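Local coordinates for hypothetical protein (Ruminococcus gnavus, PDB 4QAN) that is of unknown function but has a cystatin-like fold, belongs as a divergent member to the NTF2-like superfamily, and can bind a metal ion, at residues F87-A92 with R239-A244; A97-F102 with E255-Q260; Y230-G235 with K265-M270. All coordinates share one frame; numbering follows the deposited sequence. Where two conformers were deposited one is given.

Contact 1: residues F87-A92 with R239-A244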
loop_
_atom_site.group_PDB
_atom_site.type_symbol
_atom_site.label_atom_id
_atom_site.label_comp_id
_atom_site.label_asym_id
_atom_site.label_seq_id
_atom_site.Cartn_x
_atom_site.Cartn_y
_atom_site.Cartn_z
ATOM N N PHE A 87 4.622 -7.391 -5.351
ATOM C CA PHE A 87 4.254 -6.141 -6.020
ATOM C C PHE A 87 2.837 -5.662 -5.716
ATOM O O PHE A 87 2.641 -4.521 -5.324
ATOM C CB PHE A 87 4.506 -6.217 -7.545
ATOM C CG PHE A 87 4.052 -4.985 -8.303
ATOM C CD1 PHE A 87 4.907 -3.902 -8.493
ATOM C CD2 PHE A 87 2.758 -4.901 -8.809
ATOM C CE1 PHE A 87 4.478 -2.759 -9.168
ATOM C CE2 PHE A 87 2.326 -3.767 -9.493
ATOM C CZ PHE A 87 3.187 -2.695 -9.671
ATOM N N PRO A 88 1.830 -6.519 -5.903
ATOM C CA PRO A 88 0.498 -5.970 -5.618
ATOM C C PRO A 88 0.313 -5.463 -4.176
ATOM O O PRO A 88 -0.468 -4.524 -3.955
ATOM C CB PRO A 88 -0.431 -7.152 -5.907
ATOM C CG PRO A 88 0.355 -8.030 -6.868
ATOM C CD PRO A 88 1.776 -7.902 -6.405
ATOM N N LEU A 89 1.005 -6.060 -3.201
ATOM C CA LEU A 89 0.880 -5.585 -1.814
ATOM C C LEU A 89 1.526 -4.204 -1.647
ATOM O O LEU A 89 0.989 -3.347 -0.967
ATOM C CB LEU A 89 1.494 -6.579 -0.823
ATOM C CG LEU A 89 1.004 -8.025 -0.906
ATOM C CD1 LEU A 89 1.334 -8.778 0.381
ATOM C CD2 LEU A 89 -0.496 -8.080 -1.167
ATOM N N THR A 90 2.657 -4.001 -2.318
ATOM C CA THR A 90 3.447 -2.799 -2.190
ATOM C C THR A 90 2.729 -1.666 -2.907
ATOM O O THR A 90 2.547 -0.585 -2.335
ATOM C CB THR A 90 4.884 -2.983 -2.740
ATOM O OG1 THR A 90 5.520 -4.103 -2.105
ATOM C CG2 THR A 90 5.730 -1.760 -2.462
ATOM N N SER A 91 2.279 -1.930 -4.130
ATOM C CA SER A 91 1.499 -0.942 -4.887
ATOM C C SER A 91 0.267 -0.496 -4.118
ATOM O O SER A 91 0.006 0.695 -4.011
ATOM C CB SER A 91 1.076 -1.470 -6.255
ATOM O OG SER A 91 0.072 -0.634 -6.820
ATOM N N ALA A 92 -0.468 -1.452 -3.571
ATOM C CA ALA A 92 -1.696 -1.141 -2.863
ATOM C C ALA A 92 -1.461 -0.362 -1.585
ATOM O O ALA A 92 -2.212 0.563 -1.299
ATOM C CB ALA A 92 -2.489 -2.402 -2.586
ATOM N N ARG A 239 -5.261 -11.280 -7.168
ATOM C CA ARG A 239 -6.419 -12.130 -7.010
ATOM C C ARG A 239 -6.665 -12.399 -5.524
ATOM O O ARG A 239 -7.812 -12.431 -5.049
ATOM C CB ARG A 239 -6.184 -13.422 -7.793
ATOM C CG ARG A 239 -7.360 -14.351 -7.873
ATOM C CD ARG A 239 -7.092 -15.487 -8.871
ATOM N NE ARG A 239 -7.893 -16.669 -8.548
ATOM C CZ ARG A 239 -9.165 -16.858 -8.898
ATOM N NH1 ARG A 239 -9.818 -15.954 -9.635
ATOM N NH2 ARG A 239 -9.780 -17.981 -8.525
ATOM N N ALA A 240 -5.582 -12.556 -4.778
ATOM C CA ALA A 240 -5.692 -12.670 -3.333
ATOM C C ALA A 240 -6.428 -11.464 -2.735
ATOM O O ALA A 240 -7.273 -11.632 -1.838
ATOM C CB ALA A 240 -4.329 -12.833 -2.702
ATOM N N LEU A 241 -6.135 -10.262 -3.230
ATOM C CA LEU A 241 -6.806 -9.069 -2.701
ATOM C C LEU A 241 -8.269 -9.024 -3.146
ATOM O O LEU A 241 -9.147 -8.717 -2.340
ATOM C CB LEU A 241 -6.103 -7.803 -3.146
ATOM C CG LEU A 241 -4.672 -7.642 -2.640
ATOM C CD1 LEU A 241 -3.984 -6.538 -3.431
ATOM C CD2 LEU A 241 -4.605 -7.366 -1.148
ATOM N N ALA A 242 -8.521 -9.359 -4.418
ATOM C CA ALA A 242 -9.888 -9.486 -4.953
ATOM C C ALA A 242 -10.854 -10.296 -4.070
ATOM O O ALA A 242 -12.041 -9.988 -4.018
ATOM C CB ALA A 242 -9.859 -10.089 -6.345
ATOM N N PHE A 243 -10.362 -11.333 -3.400
ATOM C CA PHE A 243 -11.217 -12.168 -2.503
ATOM C C PHE A 243 -11.790 -11.429 -1.302
ATOM O O PHE A 243 -12.770 -11.884 -0.699
ATOM C CB PHE A 243 -10.472 -13.427 -2.022
ATOM C CG PHE A 243 -10.450 -14.543 -3.038
ATOM C CD1 PHE A 243 -11.631 -15.130 -3.463
ATOM C CD2 PHE A 243 -9.256 -14.994 -3.575
ATOM C CE1 PHE A 243 -11.622 -16.145 -4.417
ATOM C CE2 PHE A 243 -9.236 -16.019 -4.505
ATOM C CZ PHE A 243 -10.419 -16.588 -4.935
ATOM N N ALA A 244 -11.172 -10.318 -0.919
ATOM C CA ALA A 244 -11.709 -9.477 0.158
ATOM C C ALA A 244 -12.228 -8.123 -0.343
ATOM O O ALA A 244 -12.539 -7.251 0.447
ATOM C CB ALA A 244 -10.648 -9.270 1.215
#
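Leu-241 lays its two methyls against the first turns of helix 87-108, where they meet Pro-88, Leu-89 and Ala-92. The arrangement is apolar helix-helix packing within this cystatin-like, NTF2-like protein: the short helix 237-242, which lies between the two sheets in the chain, meets the helix that precedes the first sheet. The leucine's branches divide the work. CD1 of Leu-241 faces the backbone and small groups, lying 4.1 Å from Pro-88 O and 4.4 Å from Pro-88 CB. The same CD1 is 4.5 Å from Ala-92 CB, one helical turn further on. The other branch turns to Leu-89, whose side chain slants across it rather than lying parallel.

Each residue type fits its place. Proline is well tolerated in the first turn of a helix, where its missing N-H costs no helical bond, and its ring offers a compact apolar surface. Pro-88 O is polar but not wasted, since it accepts the helical bond from Ala-92 N at 3.1 Å while a methyl lies near it. Ala-92, with a single methyl, allows the leucine to come near the helix. Leu-89 has CG beside its own backbone N (chi1 -53°), and this sends its branched end across toward helix 237-242 although its CB does not point there. Helix 254-275 closes in as a third partner, with Leu-267 against Leu-89 and Tyr-263 against Leu-241. The spacing across the contact is relaxed: the two leucines meet methyl to methyl, Leu-89 CD2 lying 4.2 Å from Leu-241 CD2.

Contact 2: residues A97-F102 with E255-Q260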
loop_
_atom_site.group_PDB
_atom_site.type_symbol
_atom_site.label_atom_id
_atom_site.label_comp_id
_atom_site.label_asym_id
_atom_site.label_seq_id
_atom_site.Cartn_x
_atom_site.Cartn_y
_atom_site.Cartn_z
ATOM N N ALA A 97 -1.218 5.183 1.089
ATOM C CA ALA A 97 -0.419 6.208 1.753
ATOM C C ALA A 97 -0.504 7.522 0.989
ATOM O O ALA A 97 -0.656 8.571 1.611
ATOM C CB ALA A 97 1.035 5.763 1.908
ATOM N N TYR A 98 -0.453 7.457 -0.345
ATOM C CA TYR A 98 -0.603 8.662 -1.179
ATOM C C TYR A 98 -2.003 9.306 -1.101
ATOM O O TYR A 98 -2.126 10.529 -1.106
ATOM C CB TYR A 98 -0.239 8.384 -2.640
ATOM C CG TYR A 98 1.251 8.325 -2.901
ATOM C CD1 TYR A 98 2.060 9.404 -2.608
ATOM C CD2 TYR A 98 1.846 7.187 -3.443
ATOM C CE1 TYR A 98 3.419 9.367 -2.843
ATOM C CE2 TYR A 98 3.214 7.133 -3.688
ATOM C CZ TYR A 98 4.002 8.229 -3.380
ATOM O OH TYR A 98 5.365 8.211 -3.606
ATOM N N ILE A 99 -3.043 8.480 -1.015
ATOM C CA ILE A 99 -4.399 8.981 -0.862
ATOM C C ILE A 99 -4.484 9.786 0.424
ATOM O O ILE A 99 -5.070 10.855 0.452
ATOM C CB ILE A 99 -5.459 7.849 -0.897
ATOM C CG1 ILE A 99 -5.526 7.265 -2.318
ATOM C CG2 ILE A 99 -6.835 8.386 -0.518
ATOM C CD1 ILE A 99 -6.237 5.934 -2.459
ATOM N N GLU A 100 -3.872 9.274 1.479
ATOM C CA GLU A 100 -3.901 9.949 2.758
ATOM C C GLU A 100 -3.123 11.246 2.782
ATOM O O GLU A 100 -3.558 12.199 3.412
ATOM C CB GLU A 100 -3.439 9.016 3.847
ATOM C CG GLU A 100 -4.505 7.993 4.107
ATOM C CD GLU A 100 -4.020 6.856 4.931
ATOM O OE1 GLU A 100 -2.788 6.673 4.995
ATOM O OE2 GLU A 100 -4.884 6.150 5.499
ATOM N N GLN A 101 -2.001 11.305 2.071
ATOM C CA GLN A 101 -1.314 12.576 1.890
ATOM C C GLN A 101 -2.240 13.545 1.171
ATOM O O GLN A 101 -2.419 14.671 1.617
ATOM C CB GLN A 101 -0.028 12.415 1.097
ATOM C CG GLN A 101 1.022 11.602 1.823
ATOM C CD GLN A 101 2.428 11.953 1.414
ATOM O OE1 GLN A 101 2.694 12.265 0.253
ATOM N NE2 GLN A 101 3.346 11.912 2.377
ATOM N N PHE A 102 -2.839 13.086 0.072
ATOM C CA PHE A 102 -3.732 13.918 -0.711
ATOM C C PHE A 102 -4.871 14.448 0.165
ATOM O O PHE A 102 -5.135 15.640 0.188
ATOM C CB PHE A 102 -4.277 13.119 -1.886
ATOM C CG PHE A 102 -5.154 13.911 -2.805
ATOM C CD1 PHE A 102 -4.601 14.687 -3.808
ATOM C CD2 PHE A 102 -6.540 13.866 -2.673
ATOM C CE1 PHE A 102 -5.414 15.405 -4.663
ATOM C CE2 PHE A 102 -7.359 14.581 -3.522
ATOM C CZ PHE A 102 -6.794 15.347 -4.522
ATOM N N GLU A 255 -12.115 5.578 -1.049
ATOM C CA GLU A 255 -12.477 4.701 0.055
ATOM C C GLU A 255 -12.099 3.241 -0.237
ATOM O O GLU A 255 -11.562 2.537 0.631
ATOM C CB GLU A 255 -13.973 4.806 0.374
ATOM C CG GLU A 255 -14.433 6.181 0.837
ATOM C CD GLU A 255 -14.616 7.204 -0.290
ATOM O OE1 GLU A 255 -14.557 6.840 -1.496
ATOM O OE2 GLU A 255 -14.821 8.395 0.044
ATOM N N LEU A 256 -12.372 2.781 -1.454
ATOM C CA LEU A 256 -12.142 1.367 -1.780
ATOM C C LEU A 256 -10.663 1.098 -1.870
ATOM O O LEU A 256 -10.202 0.031 -1.461
ATOM C CB LEU A 256 -12.823 0.953 -3.088
ATOM C CG LEU A 256 -14.349 0.865 -3.041
ATOM C CD1 LEU A 256 -14.924 0.579 -4.426
ATOM C CD2 LEU A 256 -14.792 -0.193 -2.037
ATOM N N LEU A 257 -9.927 2.069 -2.405
ATOM C CA LEU A 257 -8.479 1.946 -2.515
ATOM C C LEU A 257 -7.768 1.936 -1.170
ATOM O O LEU A 257 -6.770 1.237 -1.011
ATOM C CB LEU A 257 -7.912 3.057 -3.379
ATOM C CG LEU A 257 -8.168 2.914 -4.871
ATOM C CD1 LEU A 257 -7.639 4.135 -5.618
ATOM C CD2 LEU A 257 -7.536 1.634 -5.407
ATOM N N LYS A 258 -8.255 2.713 -0.214
ATOM C CA LYS A 258 -7.647 2.722 1.101
ATOM C C LYS A 258 -7.901 1.369 1.803
ATOM O O LYS A 258 -6.996 0.805 2.407
ATOM C CB LYS A 258 -8.157 3.902 1.935
ATOM C CG LYS A 258 -7.673 5.253 1.417
ATOM C CD LYS A 258 -7.958 6.390 2.387
ATOM C CE LYS A 258 -9.415 6.417 2.802
ATOM N NZ LYS A 258 -9.709 7.634 3.590
ATOM N N LYS A 259 -9.126 0.863 1.677
ATOM C CA LYS A 259 -9.498 -0.481 2.170
ATOM C C LYS A 259 -8.620 -1.568 1.554
ATOM O O LYS A 259 -8.204 -2.484 2.243
ATOM C CB LYS A 259 -10.961 -0.782 1.810
ATOM C CG LYS A 259 -11.770 -1.476 2.893
ATOM C CD LYS A 259 -13.283 -1.261 2.710
ATOM C CE LYS A 259 -13.669 0.213 2.509
ATOM N NZ LYS A 259 -15.091 0.562 2.836
ATOM N N GLN A 260 -8.357 -1.448 0.251
ATOM C CA GLN A 260 -7.490 -2.382 -0.473
ATOM C C GLN A 260 -6.072 -2.328 0.092
ATOM O O GLN A 260 -5.435 -3.365 0.310
ATOM C CB GLN A 260 -7.499 -2.055 -1.977
ATOM C CG GLN A 260 -6.526 -2.853 -2.831
ATOM C CD GLN A 260 -6.641 -2.536 -4.318
ATOM O OE1 GLN A 260 -7.439 -3.134 -5.028
ATOM N NE2 GLN A 260 -5.834 -1.605 -4.794
HETATM O O HOH W 1 -7.345 6.898 5.934
#
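Ile-99 of helix 87-108 fits against Leu-257 and Lys-258 of helix 254-275 where these two long helices of the cystatin-like, NTF2-like protein cross. Their local axes come within 9.8 Å at a signed crossing angle of -135°, so the two segments run obliquely, nearer antiparallel than parallel.

The apolar part rests on the two arms of the isoleucine. Its longer arm reaches Leu-257 at about a right angle and presses close: Ile-99 CD1 lies 3.5 Å from Leu-257 CB, tighter than ordinary carbon contact, and also touches the leucine's CD1. The shorter arm, CG2, stands anti to the backbone N (chi1 to CG1 is -69°), which sets it against the methylenes of Lys-258, 3.7 Å from Lys-258 CD. A beta-branched residue suits this spot because one side chain can meet two neighbouring residues at once. Lysine suits the border, since its aliphatic stem can pack while its ammonium stays near water and acids. Cut back to an alanine here, the isoleucine would lose both arms; a gap is likely to open beside Leu-257 CB, and the methylenes of Lys-258 would probably lose most of their apolar packing across the contact.

The polar part is looser. Glu-100 slants across the lysine stem, its CG 4.2 Å from Lys-258 CD, but its carboxylate does not pair directly with Lys-258 across the helices. Each charge has its salt bridge elsewhere on helix 87-108, Glu-100 OE2 with Lys-96 NZ and Lys-258 NZ with Glu-103 OE1, so the lysine bridge still ties the two helices together. Between the opposite charges sits a water that donates to Glu-100 OE2 at 2.6 Å and accepts a weak bond from Lys-258 NZ at 3.4 Å.

Contact 3: residues Y230-G235 with K265-M270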
loop_
_atom_site.group_PDB
_atom_site.type_symbol
_atom_site.label_atom_id
_atom_site.label_comp_id
_atom_site.label_asym_id
_atom_site.label_seq_id
_atom_site.Cartn_x
_atom_site.Cartn_y
_atom_site.Cartn_z
ATOM N N TYR A 230 -4.393 -20.531 -2.621
ATOM C CA TYR A 230 -3.838 -20.953 -3.897
ATOM C C TYR A 230 -3.229 -19.757 -4.632
ATOM O O TYR A 230 -2.150 -19.867 -5.226
ATOM C CB TYR A 230 -4.909 -21.609 -4.775
ATOM C CG TYR A 230 -4.423 -22.023 -6.166
ATOM C CD1 TYR A 230 -3.537 -23.083 -6.325
ATOM C CD2 TYR A 230 -4.853 -21.341 -7.320
ATOM C CE1 TYR A 230 -3.089 -23.464 -7.586
ATOM C CE2 TYR A 230 -4.414 -21.709 -8.590
ATOM C CZ TYR A 230 -3.539 -22.772 -8.721
ATOM O OH TYR A 230 -3.104 -23.154 -9.963
ATOM N N ALA A 231 -3.929 -18.629 -4.611
ATOM C CA ALA A 231 -3.387 -17.381 -5.168
ATOM C C ALA A 231 -2.017 -16.998 -4.566
ATOM O O ALA A 231 -1.073 -16.619 -5.282
ATOM C CB ALA A 231 -4.382 -16.250 -4.966
ATOM N N ILE A 232 -1.919 -17.107 -3.249
ATOM C CA ILE A 232 -0.667 -16.852 -2.529
ATOM C C ILE A 232 0.439 -17.811 -2.987
ATOM O O ILE A 232 1.560 -17.375 -3.298
ATOM C CB ILE A 232 -0.907 -16.908 -1.000
ATOM C CG1 ILE A 232 -1.693 -15.645 -0.586
ATOM C CG2 ILE A 232 0.411 -16.990 -0.235
ATOM C CD1 ILE A 232 -2.231 -15.617 0.831
ATOM N N GLU A 233 0.100 -19.096 -3.094
ATOM C CA GLU A 233 1.037 -20.122 -3.558
ATOM C C GLU A 233 1.578 -19.820 -4.948
ATOM O O GLU A 233 2.751 -20.097 -5.222
ATOM C CB GLU A 233 0.362 -21.491 -3.577
ATOM C CG GLU A 233 -0.068 -22.018 -2.209
ATOM C CD GLU A 233 -1.013 -23.195 -2.306
ATOM O OE1 GLU A 233 -1.478 -23.487 -3.423
ATOM O OE2 GLU A 233 -1.295 -23.837 -1.267
ATOM N N LYS A 234 0.726 -19.265 -5.818
ATOM C CA LYS A 234 1.073 -19.011 -7.220
ATOM C C LYS A 234 1.593 -17.601 -7.498
ATOM O O LYS A 234 1.952 -17.282 -8.637
ATOM C CB LYS A 234 -0.145 -19.255 -8.121
ATOM C CG LYS A 234 -0.795 -20.624 -7.951
ATOM C CD LYS A 234 0.095 -21.772 -8.372
ATOM C CE LYS A 234 0.237 -21.809 -9.884
ATOM N NZ LYS A 234 0.470 -23.189 -10.348
ATOM N N GLY A 235 1.624 -16.761 -6.473
ATOM C CA GLY A 235 2.065 -15.390 -6.622
ATOM C C GLY A 235 1.028 -14.493 -7.279
ATOM O O GLY A 235 1.384 -13.475 -7.871
ATOM N N LYS A 265 -2.051 -4.816 3.720
ATOM C CA LYS A 265 -1.292 -4.794 4.942
ATOM C C LYS A 265 -1.544 -6.021 5.803
ATOM O O LYS A 265 -0.581 -6.568 6.355
ATOM C CB LYS A 265 -1.593 -3.539 5.748
ATOM C CG LYS A 265 -0.591 -3.356 6.864
ATOM C CD LYS A 265 -0.789 -2.077 7.632
ATOM C CE LYS A 265 0.287 -1.992 8.701
ATOM N NZ LYS A 265 0.082 -0.813 9.555
ATOM N N GLU A 266 -2.815 -6.425 5.938
ATOM C CA GLU A 266 -3.192 -7.624 6.734
ATOM C C GLU A 266 -2.627 -8.893 6.113
ATOM O O GLU A 266 -2.213 -9.822 6.824
ATOM C CB GLU A 266 -4.720 -7.856 6.785
ATOM C CG GLU A 266 -5.590 -6.908 7.598
ATOM C CD GLU A 266 -7.108 -7.213 7.441
ATOM O OE1 GLU A 266 -7.615 -8.352 7.754
ATOM O OE2 GLU A 266 -7.824 -6.279 7.002
ATOM N N LEU A 267 -2.668 -8.949 4.788
ATOM C CA LEU A 267 -2.150 -10.084 4.039
ATOM C C LEU A 267 -0.634 -10.177 4.237
ATOM O O LEU A 267 -0.119 -11.207 4.708
ATOM C CB LEU A 267 -2.536 -9.956 2.560
ATOM C CG LEU A 267 -1.972 -10.941 1.525
ATOM C CD1 LEU A 267 -1.943 -12.363 2.046
ATOM C CD2 LEU A 267 -2.760 -10.880 0.220
ATOM N N LYS A 268 0.064 -9.088 3.935
ATOM C CA LYS A 268 1.495 -8.958 4.239
ATOM C C LYS A 268 1.835 -9.424 5.643
ATOM O O LYS A 268 2.810 -10.151 5.875
ATOM C CB LYS A 268 1.934 -7.503 4.105
ATOM C CG LYS A 268 3.422 -7.289 4.367
ATOM C CD LYS A 268 3.808 -5.828 4.448
ATOM C CE LYS A 268 3.219 -5.160 5.671
ATOM N NZ LYS A 268 3.383 -3.684 5.580
ATOM N N THR A 269 1.003 -9.012 6.582
ATOM C CA THR A 269 1.232 -9.303 7.957
ATOM C C THR A 269 1.150 -10.813 8.192
ATOM O O THR A 269 1.954 -11.380 8.935
ATOM C CB THR A 269 0.252 -8.493 8.819
ATOM O OG1 THR A 269 0.537 -7.098 8.634
ATOM C CG2 THR A 269 0.381 -8.856 10.288
HETATM N N MSE A 270 0.198 -11.453 7.524
HETATM C CA MSE A 270 0.017 -12.896 7.604
HETATM C C MSE A 270 1.234 -13.593 7.029
HETATM O O MSE A 270 1.788 -14.484 7.655
HETATM C CB MSE A 270 -1.278 -13.304 6.896
HETATM C CG MSE A 270 -1.421 -14.823 6.977
HETATM SE SE MSE A 270 -3.031 -15.526 6.115
HETATM C CE MSE A 270 -2.357 -15.549 4.263
#
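Extended torsions in both side chains and one bend in Met-270 bring the tips of Ile-232 and Met-270 together. In Ile-232 the chain runs out straight through chi2 (170°), so CD1 projects from helix 221-234 toward helix 254-275. Met-270, a selenomethionine in this crystal, is stretched as far as its selenium and then turns at chi3 (82°), which swings CE onto the isoleucine methyl. The result is apolar packing between two helices that precede the second sheet of this cystatin-like protein. Ile-232 CD1 lies 3.4 Å from Met-270 CE and 3.5 Å from Leu-267 CD1. Both distances are shorter than usual carbon contacts, so the packing at this one methyl is tight. Leu-267 and Ile-232 run side by side but point opposite ways, whereas the selenomethionine slants across.

Leu-267 and Met-270 are three residues apart and therefore lie on the same side of their helix, so a methyl of each meets Ile-232 CD1. The flexible, unbranched methionine chain can bend to follow its neighbour, and the forked leucine widens the surface beside it.

Local bonds add to each helix. Gly-235 follows the last turn of helix 221-234 with a positive phi (76°), readily adopted by glycine, and belongs to a Schellman motif in which its N bonds to Ile-232 O at 3.2 Å. Within the other helix Lys-265 O accepts twice from Thr-269, from the backbone N and, at 2.6 Å, from OG1, the two donors approaching from opposite faces of the carbonyl plane.

Around this contact, Leu-237 of helix 237-242 touches Ile-232, and Ala-240 of that helix touches Leu-267. Lys-268 NZ forms a salt bridge with Glu-93 of helix 87-108, so helix 254-275 meets three others.

In the fold
The three contacts lie in the helical region between the two sheets. Contacts 1 and 2 share helix 87-108, and contacts 2 and 3 share helix 254-275. Contacts 1 and 3 have centres about 8 Å apart and touch through Leu-89, Ala-240 and Leu-267; contacts 1 and 2 have centres about 14 Å apart and meet where Ala-92 packs on Gln-260. Contacts 2 and 3, with centres about 20 Å apart, do not touch. Along the chain their segments alternate: helix 87-108 precedes the first sheet, while 221-234, 237-242 and 254-275 come between the sheets. Contacts 1 and 2 therefore probably join the two halves of the chain, whereas contact 3 packs helices close in sequence.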